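Local coordinates for glutathione S-transferase (PDB 3NIV), which probably isomerises maleylacetoacetate with glutathione, as a zeta-class member of the glutathione S-transferase superfamily, at residues R16-L21 with H205-E210. Numbering follows the deposited sequence.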
ATOM      1  N   ARG A  16      -8.100   7.246  -8.215  1.00 28.75           N
ATOM      2  CA  ARG A  16      -6.662   7.281  -8.507  1.00 30.03           C
ATOM      3  C   ARG A  16      -6.356   6.785  -9.909  1.00 29.08           C
ATOM      4  O   ARG A  16      -5.680   7.454 -10.691  1.00 29.29           O
ATOM      5  CB  ARG A  16      -5.895   6.380  -7.554  1.00 28.13           C
ATOM      6  CG  ARG A  16      -6.107   6.672  -6.115  1.00 27.68           C
ATOM      7  CD  ARG A  16      -5.596   5.510  -5.299  1.00 24.42           C
ATOM      8  NE  ARG A  16      -5.939   5.711  -3.903  1.00 29.46           N
ATOM      9  CZ  ARG A  16      -5.777   4.793  -2.967  1.00 26.40           C
ATOM     10  NH1 ARG A  16      -5.275   3.617  -3.300  1.00 25.69           N
ATOM     11  NH2 ARG A  16      -6.118   5.059  -1.712  1.00 24.75           N
ATOM     12  N   VAL A  17      -6.826   5.583 -10.212  1.00 26.24           N
ATOM     13  CA  VAL A  17      -6.580   5.024 -11.521  1.00 27.04           C
ATOM     14  C   VAL A  17      -7.081   5.950 -12.616  1.00 26.86           C
ATOM     15  O   VAL A  17      -6.376   6.200 -13.577  1.00 31.18           O
ATOM     16  CB  VAL A  17      -7.203   3.641 -11.684  1.00 26.56           C
ATOM     17  CG1 VAL A  17      -6.872   3.090 -13.059  1.00 26.59           C
ATOM     18  CG2 VAL A  17      -6.679   2.709 -10.613  1.00 28.06           C
ATOM     19  N   ARG A  18      -8.294   6.466 -12.467  1.00 30.32           N
ATOM     20  CA  ARG A  18      -8.856   7.349 -13.486  1.00 31.04           C
ATOM     21  C   ARG A  18      -7.984   8.573 -13.747  1.00 31.12           C
ATOM     22  O   ARG A  18      -7.731   8.907 -14.905  1.00 32.40           O
ATOM     23  CB  ARG A  18     -10.307   7.728 -13.176  1.00 31.81           C
ATOM     24  CG  ARG A  18     -11.279   6.554 -13.365  1.00 33.81           C
ATOM     25  CD  ARG A  18     -12.730   6.998 -13.372  1.00 30.56           C
ATOM     26  NE  ARG A  18     -13.021   7.886 -12.257  1.00 30.96           N
ATOM     27  CZ  ARG A  18     -13.518   7.488 -11.091  1.00 33.34           C
ATOM     28  NH1 ARG A  18     -13.794   6.205 -10.885  1.00 31.70           N
ATOM     29  NH2 ARG A  18     -13.755   8.381 -10.134  1.00 34.36           N
ATOM     30  N   ILE A  19      -7.504   9.218 -12.683  1.00 30.41           N
ATOM     31  CA  ILE A  19      -6.553  10.329 -12.822  1.00 30.32           C
ATOM     32  C   ILE A  19      -5.263   9.911 -13.546  1.00 32.92           C
ATOM     33  O   ILE A  19      -4.813  10.575 -14.482  1.00 32.87           O
ATOM     34  CB  ILE A  19      -6.142  10.910 -11.453  1.00 29.51           C
ATOM     35  CG1 ILE A  19      -7.373  11.166 -10.574  1.00 26.12           C
ATOM     36  CG2 ILE A  19      -5.268  12.161 -11.649  1.00 29.93           C
ATOM     37  CD1 ILE A  19      -7.102  12.005  -9.342  1.00 23.37           C
ATOM     38  N   ALA A  20      -4.664   8.816 -13.090  1.00 31.75           N
ATOM     39  CA  ALA A  20      -3.427   8.324 -13.675  1.00 32.72           C
ATOM     40  C   ALA A  20      -3.574   8.115 -15.176  1.00 34.71           C
ATOM     41  O   ALA A  20      -2.677   8.453 -15.948  1.00 34.13           O
ATOM     42  CB  ALA A  20      -3.000   7.034 -13.004  1.00 27.36           C
ATOM     43  N   LEU A  21      -4.703   7.544 -15.585  1.00 29.96           N
ATOM     44  CA  LEU A  21      -4.920   7.260 -16.997  1.00 32.89           C
ATOM     45  C   LEU A  21      -5.021   8.543 -17.820  1.00 34.54           C
ATOM     46  O   LEU A  21      -4.593   8.588 -18.973  1.00 39.67           O
ATOM     47  CB  LEU A  21      -6.158   6.378 -17.193  1.00 32.34           C
ATOM     48  CG  LEU A  21      -5.971   4.899 -16.832  1.00 35.99           C
ATOM     49  CD1 LEU A  21      -7.293   4.129 -16.767  1.00 33.11           C
ATOM     50  CD2 LEU A  21      -5.018   4.233 -17.808  1.00 32.21           C
ATOM     51  N   HIS A 205     -10.270  16.788 -12.979  1.00 38.81           N
ATOM     52  CA  HIS A 205     -11.682  17.138 -13.016  1.00 37.86           C
ATOM     53  C   HIS A 205     -12.541  16.040 -13.640  1.00 39.86           C
ATOM     54  O   HIS A 205     -13.564  15.644 -13.076  1.00 38.53           O
ATOM     55  CB  HIS A 205     -11.877  18.452 -13.771  1.00 41.52           C
ATOM     56  CG  HIS A 205     -13.270  18.992 -13.680  1.00 41.20           C
ATOM     57  ND1 HIS A 205     -14.160  18.934 -14.729  1.00 44.10           N
ATOM     58  CD2 HIS A 205     -13.929  19.586 -12.658  1.00 44.30           C
ATOM     59  CE1 HIS A 205     -15.306  19.479 -14.361  1.00 44.27           C
ATOM     60  NE2 HIS A 205     -15.192  19.884 -13.110  1.00 43.49           N
ATOM     61  N   ASP A 206     -12.107  15.536 -14.793  1.00 41.00           N
ATOM     62  CA  ASP A 206     -12.887  14.563 -15.562  1.00 40.98           C
ATOM     63  C   ASP A 206     -12.907  13.166 -14.938  1.00 38.36           C
ATOM     64  O   ASP A 206     -13.699  12.313 -15.327  1.00 37.94           O
ATOM     65  CB  ASP A 206     -12.354  14.496 -16.993  1.00 40.03           C
ATOM     66  CG  ASP A 206     -12.325  15.864 -17.664  1.00 46.49           C
ATOM     67  OD1 ASP A 206     -13.199  16.700 -17.324  1.00 40.91           O
ATOM     68  OD2 ASP A 206     -11.433  16.103 -18.517  1.00 41.63           O
ATOM     69  N   ALA A 207     -12.033  12.944 -13.966  1.00 39.43           N
ATOM     70  CA  ALA A 207     -11.925  11.650 -13.311  1.00 33.61           C
ATOM     71  C   ALA A 207     -12.760  11.616 -12.038  1.00 34.26           C
ATOM     72  O   ALA A 207     -12.907  10.565 -11.409  1.00 35.40           O
ATOM     73  CB  ALA A 207     -10.478  11.353 -12.987  1.00 33.86           C
ATOM     74  N   ALA A 208     -13.292  12.772 -11.653  1.00 31.98           N
ATOM     75  CA  ALA A 208     -14.110  12.876 -10.447  1.00 33.16           C
ATOM     76  C   ALA A 208     -15.308  11.963 -10.570  1.00 30.97           C
ATOM     77  O   ALA A 208     -15.790  11.729 -11.674  1.00 33.25           O
ATOM     78  CB  ALA A 208     -14.569  14.314 -10.236  1.00 33.21           C
ATOM     79  N   PRO A 209     -15.786  11.434  -9.437  1.00 30.71           N
ATOM     80  CA  PRO A 209     -16.962  10.559  -9.426  1.00 36.13           C
ATOM     81  C   PRO A 209     -18.189  11.239 -10.028  1.00 37.00           C
ATOM     82  O   PRO A 209     -18.979  10.580 -10.699  1.00 35.22           O
ATOM     83  CB  PRO A 209     -17.179  10.286  -7.933  1.00 37.33           C
ATOM     84  CG  PRO A 209     -15.833  10.449  -7.328  1.00 31.94           C
ATOM     85  CD  PRO A 209     -15.188  11.566  -8.097  1.00 31.86           C
ATOM     86  N   GLU A 210     -18.328  12.544  -9.802  1.00 39.04           N
ATOM     87  CA  GLU A 210     -19.466  13.301 -10.311  1.00 38.39           C
ATOM     88  C   GLU A 210     -19.436  13.334 -11.828  1.00 38.70           C
ATOM     89  O   GLU A 210     -20.479  13.322 -12.479  1.00 40.74           O
ATOM     90  CB  GLU A 210     -19.463  14.728  -9.754  1.00 35.87           C
ATOM     91  CG  GLU A 210     -19.781  14.815  -8.266  1.00 33.10           C
ATOM     92  CD  GLU A 210     -18.829  13.984  -7.413  1.00 40.98           C
ATOM     93  OE1 GLU A 210     -17.615  13.927  -7.749  1.00 35.14           O
ATOM     94  OE2 GLU A 210     -19.296  13.397  -6.405  1.00 37.38           O
TER
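R18 and A207 form the polar heart of this contact, a worked example of how one arginine can hold a loop against a helix. The R18 side chain leaves helix 12-23 with CG anti to the carbonyl carbon; the chain bends at its third torsion (chi3 -48°), and with chi4 at -94° this brings the NE/NH2 side of the guanidinium to the loop. R18 NE donates to A207 O at 2.8 Å, and R18 NH2 donates to the same oxygen at 2.7 Å. The oxygen lies in the guanidinium plane, and the two N-H groups fork onto it, each bond somewhat bent; NH2 approaches almost in line with the C=O bond, whereas NE comes from the side, at a C=O...N angle of 132° and tilted somewhat out of the carbonyl plane. The carbonyl of the buried A207 is thus gripped twice, while NH1 makes a salt bridge with D7, which would further fix the rotation of the group.

Apolar contact accompanies these bonds. The methyl of A207, the third residue of the H205–A208 type I turn, faces the helix, its CB 3.6 Å from R18 CB and 3.9 Å from I19 CG1. Beyond the turn, P209 CD lies 4.0 Å from R18 NH2. I19 also packs on V169 and P173 of helix 166-180.

The arrangement is an interdomain contact of the GST fold: helix 12-23 of the thioredoxin-like domain, tied to strand 5-7 through D7, meets segment 205-210 at the C-terminal end of the helical domain.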